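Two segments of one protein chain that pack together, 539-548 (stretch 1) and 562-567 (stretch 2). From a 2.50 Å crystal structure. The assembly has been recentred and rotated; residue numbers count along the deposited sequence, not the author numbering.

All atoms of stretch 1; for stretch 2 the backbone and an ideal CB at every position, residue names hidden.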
ATOM      1  N   SER A 539      -3.562 -14.423  22.102  1.00 36.36           N
ATOM      2  CA  SER A 539      -4.533 -14.837  23.096  1.00 44.00           C
ATOM      3  C   SER A 539      -5.550 -13.712  23.309  1.00 45.35           C
ATOM      4  O   SER A 539      -5.344 -12.830  24.149  1.00 46.10           O
ATOM      5  CB  SER A 539      -3.806 -15.185  24.403  1.00 46.00           C
ATOM      6  OG  SER A 539      -4.720 -15.682  25.345  1.00 62.37           O
ATOM      7  N   TYR A 540      -6.637 -13.735  22.538  1.00 40.64           N
ATOM      8  CA  TYR A 540      -7.648 -12.675  22.596  1.00 37.23           C
ATOM      9  C   TYR A 540      -8.446 -12.715  23.895  1.00 36.23           C
ATOM     10  O   TYR A 540      -8.691 -13.793  24.417  1.00 38.07           O
ATOM     11  CB  TYR A 540      -8.581 -12.769  21.384  1.00 30.85           C
ATOM     12  CG  TYR A 540      -7.854 -12.497  20.094  1.00 28.72           C
ATOM     13  CD1 TYR A 540      -7.245 -13.520  19.391  1.00 26.39           C
ATOM     14  CD2 TYR A 540      -7.767 -11.207  19.583  1.00 28.36           C
ATOM     15  CE1 TYR A 540      -6.559 -13.270  18.193  1.00 29.53           C
ATOM     16  CE2 TYR A 540      -7.095 -10.942  18.393  1.00 25.44           C
ATOM     17  CZ  TYR A 540      -6.486 -11.978  17.701  1.00 33.74           C
ATOM     18  OH  TYR A 540      -5.804 -11.711  16.521  1.00 35.46           O
ATOM     19  N   PRO A 541      -8.852 -11.532  24.408  1.00 41.79           N
ATOM     20  CA  PRO A 541      -9.561 -11.366  25.689  1.00 43.00           C
ATOM     21  C   PRO A 541     -11.022 -11.731  25.553  1.00 41.85           C
ATOM     22  O   PRO A 541     -11.800 -11.623  26.502  1.00 48.49           O
ATOM     23  CB  PRO A 541      -9.464  -9.854  25.965  1.00 40.04           C
ATOM     24  CG  PRO A 541      -8.502  -9.314  24.948  1.00 43.73           C
ATOM     25  CD  PRO A 541      -8.555 -10.230  23.781  1.00 40.97           C
ATOM     26  N   PHE A 542     -11.398 -12.132  24.349  1.00 35.94           N
ATOM     27  CA  PHE A 542     -12.745 -12.609  24.113  1.00 32.64           C
ATOM     28  C   PHE A 542     -12.819 -13.523  22.894  1.00 33.78           C
ATOM     29  O   PHE A 542     -11.901 -13.627  22.072  1.00 36.60           O
ATOM     30  CB  PHE A 542     -13.740 -11.442  23.974  1.00 28.88           C
ATOM     31  CG  PHE A 542     -13.593 -10.637  22.676  1.00 35.05           C
ATOM     32  CD1 PHE A 542     -12.459  -9.853  22.436  1.00 35.00           C
ATOM     33  CD2 PHE A 542     -14.603 -10.644  21.717  1.00 34.40           C
ATOM     34  CE1 PHE A 542     -12.331  -9.097  21.251  1.00 35.41           C
ATOM     35  CE2 PHE A 542     -14.484  -9.900  20.540  1.00 39.28           C
ATOM     36  CZ  PHE A 542     -13.348  -9.120  20.308  1.00 35.27           C
ATOM     37  N   GLU A 543     -13.955 -14.181  22.828  1.00 33.04           N
ATOM     38  CA  GLU A 543     -14.379 -15.041  21.749  1.00 45.13           C
ATOM     39  C   GLU A 543     -14.372 -14.290  20.378  1.00 46.40           C
ATOM     40  O   GLU A 543     -15.269 -13.506  20.084  1.00 54.36           O
ATOM     41  CB  GLU A 543     -15.783 -15.545  22.167  1.00 49.50           C
ATOM     42  CG  GLU A 543     -16.638 -14.515  23.076  1.00161.81           C
ATOM     43  CD  GLU A 543     -16.276 -14.417  24.616  1.00 57.74           C
ATOM     44  OE1 GLU A 543     -16.769 -13.496  25.325  1.00 45.08           O
ATOM     45  OE2 GLU A 543     -15.514 -15.256  25.139  1.00 67.64           O
ATOM     46  N   THR A 544     -13.352 -14.514  19.548  1.00 41.85           N
ATOM     47  CA  THR A 544     -13.212 -13.772  18.281  1.00 33.98           C
ATOM     48  C   THR A 544     -13.393 -14.587  16.986  1.00 33.15           C
ATOM     49  O   THR A 544     -13.463 -15.808  17.016  1.00 38.21           O
ATOM     50  CB  THR A 544     -11.839 -13.068  18.180  1.00 35.77           C
ATOM     51  OG1 THR A 544     -10.783 -14.040  18.219  1.00 31.98           O
ATOM     52  CG2 THR A 544     -11.664 -12.038  19.290  1.00 27.06           C
ATOM     53  N   TYR A 545     -13.429 -13.904  15.843  1.00 32.58           N
ATOM     54  CA  TYR A 545     -13.426 -14.587  14.541  1.00 35.56           C
ATOM     55  C   TYR A 545     -12.671 -13.768  13.496  1.00 36.25           C
ATOM     56  O   TYR A 545     -12.481 -12.559  13.663  1.00 31.98           O
ATOM     57  CB  TYR A 545     -14.860 -14.903  14.045  1.00 34.06           C
ATOM     58  CG  TYR A 545     -15.776 -13.696  13.971  1.00 34.04           C
ATOM     59  CD1 TYR A 545     -15.653 -12.759  12.949  1.00 30.17           C
ATOM     60  CD2 TYR A 545     -16.775 -13.500  14.920  1.00 31.30           C
ATOM     61  CE1 TYR A 545     -16.485 -11.650  12.885  1.00 30.03           C
ATOM     62  CE2 TYR A 545     -17.621 -12.391  14.861  1.00 30.97           C
ATOM     63  CZ  TYR A 545     -17.464 -11.473  13.837  1.00 33.77           C
ATOM     64  OH  TYR A 545     -18.292 -10.373  13.769  1.00 39.61           O
ATOM     65  N   GLY A 546     -12.247 -14.420  12.415  1.00 34.21           N
ATOM     66  CA  GLY A 546     -11.480 -13.730  11.402  1.00 26.91           C
ATOM     67  C   GLY A 546     -12.272 -13.477  10.137  1.00 35.22           C
ATOM     68  O   GLY A 546     -13.250 -14.173   9.821  1.00 32.06           O
ATOM     69  N   VAL A 547     -11.826 -12.460   9.409  1.00 30.35           N
ATOM     70  CA  VAL A 547     -12.414 -12.079   8.150  1.00 26.01           C
ATOM     71  C   VAL A 547     -11.346 -12.257   7.064  1.00 31.87           C
ATOM     72  O   VAL A 547     -10.297 -11.594   7.081  1.00 30.01           O
ATOM     73  CB  VAL A 547     -12.872 -10.636   8.203  1.00 26.23           C
ATOM     74  CG1 VAL A 547     -13.481 -10.205   6.843  1.00 25.16           C
ATOM     75  CG2 VAL A 547     -13.885 -10.451   9.324  1.00 21.69           C
ATOM     76  N   ILE A 548     -11.612 -13.151   6.116  1.00 26.92           N
ATOM     77  CA  ILE A 548     -10.625 -13.463   5.099  1.00 28.86           C
ATOM     78  C   ILE A 548     -10.918 -12.801   3.743  1.00 31.53           C
ATOM     79  O   ILE A 548     -12.024 -12.850   3.212  1.00 28.36           O
ATOM     80  CB  ILE A 548     -10.419 -14.986   4.945  1.00 25.21           C
ATOM     81  CG1 ILE A 548      -9.140 -15.262   4.155  1.00 24.27           C
ATOM     82  CG2 ILE A 548     -11.612 -15.639   4.280  1.00 26.48           C
ATOM     83  CD1 ILE A 548      -8.511 -16.599   4.486  1.00 27.75           C
ATOM     84  N   UNK A 562     -14.389  -2.577  11.501  1.00 23.66           N
ATOM     85  CA  UNK A 562     -13.942  -2.948  12.852  1.00 35.11           C
ATOM     86  C   UNK A 562     -14.025  -4.472  13.041  1.00 35.74           C
ATOM     87  O   UNK A 562     -14.517  -4.949  14.064  1.00 37.87           O
ATOM     88  CB  UNK A 562     -14.785  -2.235  13.911  1.00 35.11           C
ATOM     89  N   UNK A 563     -13.574  -5.223  12.038  1.00 30.35           N
ATOM     90  CA  UNK A 563     -13.422  -6.674  12.161  1.00 30.92           C
ATOM     91  C   UNK A 563     -11.966  -7.045  11.935  1.00 30.91           C
ATOM     92  O   UNK A 563     -11.158  -6.189  11.601  1.00 29.15           O
ATOM     93  CB  UNK A 563     -14.326  -7.410  11.171  1.00 30.92           C
ATOM     94  N   UNK A 564     -11.615  -8.311  12.116  1.00 33.89           N
ATOM     95  CA  UNK A 564     -10.200  -8.663  12.105  1.00 31.31           C
ATOM     96  C   UNK A 564      -9.798  -9.443  10.858  1.00 27.64           C
ATOM     97  O   UNK A 564     -10.177 -10.599  10.698  1.00 28.18           O
ATOM     98  CB  UNK A 564      -9.859  -9.480  13.353  1.00 31.31           C
ATOM     99  N   UNK A 565      -9.007  -8.807   9.976  1.00 27.48           N
ATOM    100  CA  UNK A 565      -8.595  -9.456   8.724  1.00 30.39           C
ATOM    101  C   UNK A 565      -7.448 -10.430   8.920  1.00 33.90           C
ATOM    102  O   UNK A 565      -6.524 -10.207   9.723  1.00 34.14           O
ATOM    103  CB  UNK A 565      -8.191  -8.400   7.693  1.00 30.39           C
ATOM    104  N   UNK A 566      -7.523 -11.520   8.173  1.00 32.44           N
ATOM    105  CA  UNK A 566      -6.467 -12.527   8.133  1.00 29.41           C
ATOM    106  C   UNK A 566      -5.196 -11.950   7.463  1.00 34.61           C
ATOM    107  O   UNK A 566      -4.060 -12.262   7.851  1.00 31.40           O
ATOM    108  CB  UNK A 566      -6.952 -13.771   7.385  1.00 29.41           C
ATOM    109  N   UNK A 567      -5.399 -11.096   6.461  1.00 32.13           N
ATOM    110  CA  UNK A 567      -4.281 -10.568   5.687  1.00 33.38           C
ATOM    111  C   UNK A 567      -4.263  -9.026   5.607  1.00 38.31           C
ATOM    112  O   UNK A 567      -5.313  -8.383   5.691  1.00 41.20           O
ATOM    113  CB  UNK A 567      -4.327 -11.153   4.274  1.00 33.38           C
TER

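Position 562 lies beyond the reach of stretch 1. No atom of that stretch comes within 5.5 Å of the ideal CB. The backbone has positive phi (47/44), a conformation that glycine and asparagine adopt readily, that excludes proline and that disfavours beta-branched residues. Stretch 1 does not restrict the choice. The deposited residue is His562, and it makes no contact with stretch 1.

At position 563 CA-to-CB points toward stretch 1. The ideal CB sits 3.6 Å from Val547 CG2 and 5.1 Å from Tyr545 CE1. A side chain here meets a methyl group first, then an aromatic ring that ends in a hydroxyl. A long chain with an apolar stem and a polar end would suit, such as arginine, lysine or glutamine; a plain aliphatic could cover the valine. The deposited residue is Arg563. Arg563 CB packs 3.6 Å from Val547 CG2. Arg563 NE donates a hydrogen bond to Tyr545 OH at 3.0 Å, so the hydroxyl meets the edge of the guanidinium. Arg563 NH1 donates a hydrogen bond to His562 O at 2.8 Å.

At position 564 CA-to-CB points sideways. The backbone is extended, and its O accepts a hydrogen bond from Val547 N at 2.8 Å. Farther out lie Thr544 CG2 and the rings of Tyr540 and Phe542. A long, flexible apolar chain could reach them; leucine would cover less of the way. The deposited residue is Met564. Chi2 and chi3 are both t, so the chain runs out extended. Met564 SD lies 3.8 Å from Tyr540 CE2, oblique to the ring. Met564 CE is 4.2 Å from Thr544 CG2 and 4.4 Å from Phe542 CZ. Water 1 bridges Tyr545 O and Met564 N.

Position 565 pairs with Val547 in a parallel bridge, with both side chains on the same face. No hydrogen bond from its N to stretch 1 is needed, and phi is -80°. Proline is therefore allowed, as are valine and other small apolar residues. The deposited residue is Pro565. Pro565 CA makes a CA-H...O contact with Val547 O at 3.2 Å.

At position 566 CA-to-CB points toward stretch 1. Its N donates to Val547 O at 3.0 Å. Ile548 and the bare CA of Gly546 offer an apolar surface, suited to isoleucine, leucine or methionine. The deposited residue is Ile566. Ile566 CG2 lies 3.9 Å from Ile548 CD1, and Ile566 CD1 lies 3.6 Å from Gly546 CA. A CB on Gly546 would clash with Ile566 CD1.

Position 567 turns its CB sideways, with no atom of stretch 1 within 5.5 Å. Stretch 1 does not restrict the choice; it is Ala567. Water 2 links Ala567 N to Val547 O.

Stretch 2, residues 562-567: HRMPIA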
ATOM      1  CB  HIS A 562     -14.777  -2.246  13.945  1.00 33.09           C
ATOM      2  CG  HIS A 562     -14.454  -0.795  14.137  1.00 34.27           C
ATOM      3  ND1 HIS A 562     -15.121   0.002  15.043  1.00 38.40           N
ATOM      4  CD2 HIS A 562     -13.543   0.010  13.535  1.00 35.25           C
ATOM      5  CE1 HIS A 562     -14.631   1.228  14.999  1.00 34.96           C
ATOM      6  NE2 HIS A 562     -13.669   1.257  14.092  1.00 34.55           N
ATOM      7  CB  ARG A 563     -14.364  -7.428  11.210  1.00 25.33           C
ATOM      8  CG  ARG A 563     -15.838  -7.249  11.576  1.00 25.54           C
ATOM      9  CD  ARG A 563     -16.150  -7.648  13.043  1.00 31.93           C
ATOM     10  NE  ARG A 563     -17.575  -7.467  13.366  1.00 35.97           N
ATOM     11  CZ  ARG A 563     -18.108  -6.344  13.851  1.00 36.40           C
ATOM     12  NH1 ARG A 563     -17.330  -5.298  14.101  1.00 32.00           N
ATOM     13  NH2 ARG A 563     -19.414  -6.271  14.095  1.00 39.07           N
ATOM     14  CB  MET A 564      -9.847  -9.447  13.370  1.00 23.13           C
ATOM     15  CG  MET A 564     -10.269  -8.752  14.659  1.00 25.02           C
ATOM     16  SD  MET A 564      -9.913  -9.807  16.082  1.00 34.14           S
ATOM     17  CE  MET A 564     -10.014  -8.631  17.451  1.00 28.91           C
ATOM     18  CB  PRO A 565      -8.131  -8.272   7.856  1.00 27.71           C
ATOM     19  CG  PRO A 565      -7.584  -7.288   8.864  1.00 27.65           C
ATOM     20  CD  PRO A 565      -8.542  -7.405  10.049  1.00 26.29           C
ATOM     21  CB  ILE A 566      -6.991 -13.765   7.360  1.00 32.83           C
ATOM     22  CG1 ILE A 566      -7.520 -14.814   8.336  1.00 32.96           C
ATOM     23  CG2 ILE A 566      -5.944 -14.336   6.373  1.00 29.64           C
ATOM     24  CD1 ILE A 566      -8.894 -14.470   8.938  1.00 35.93           C
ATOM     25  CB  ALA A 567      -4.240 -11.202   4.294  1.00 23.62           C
TER
HETATM   26  O   HOH W   1     -13.409 -10.136  13.341  1.00 30.94           O
HETATM   27  O   HOH W   2      -8.155 -10.903   5.208  1.00 32.95           O
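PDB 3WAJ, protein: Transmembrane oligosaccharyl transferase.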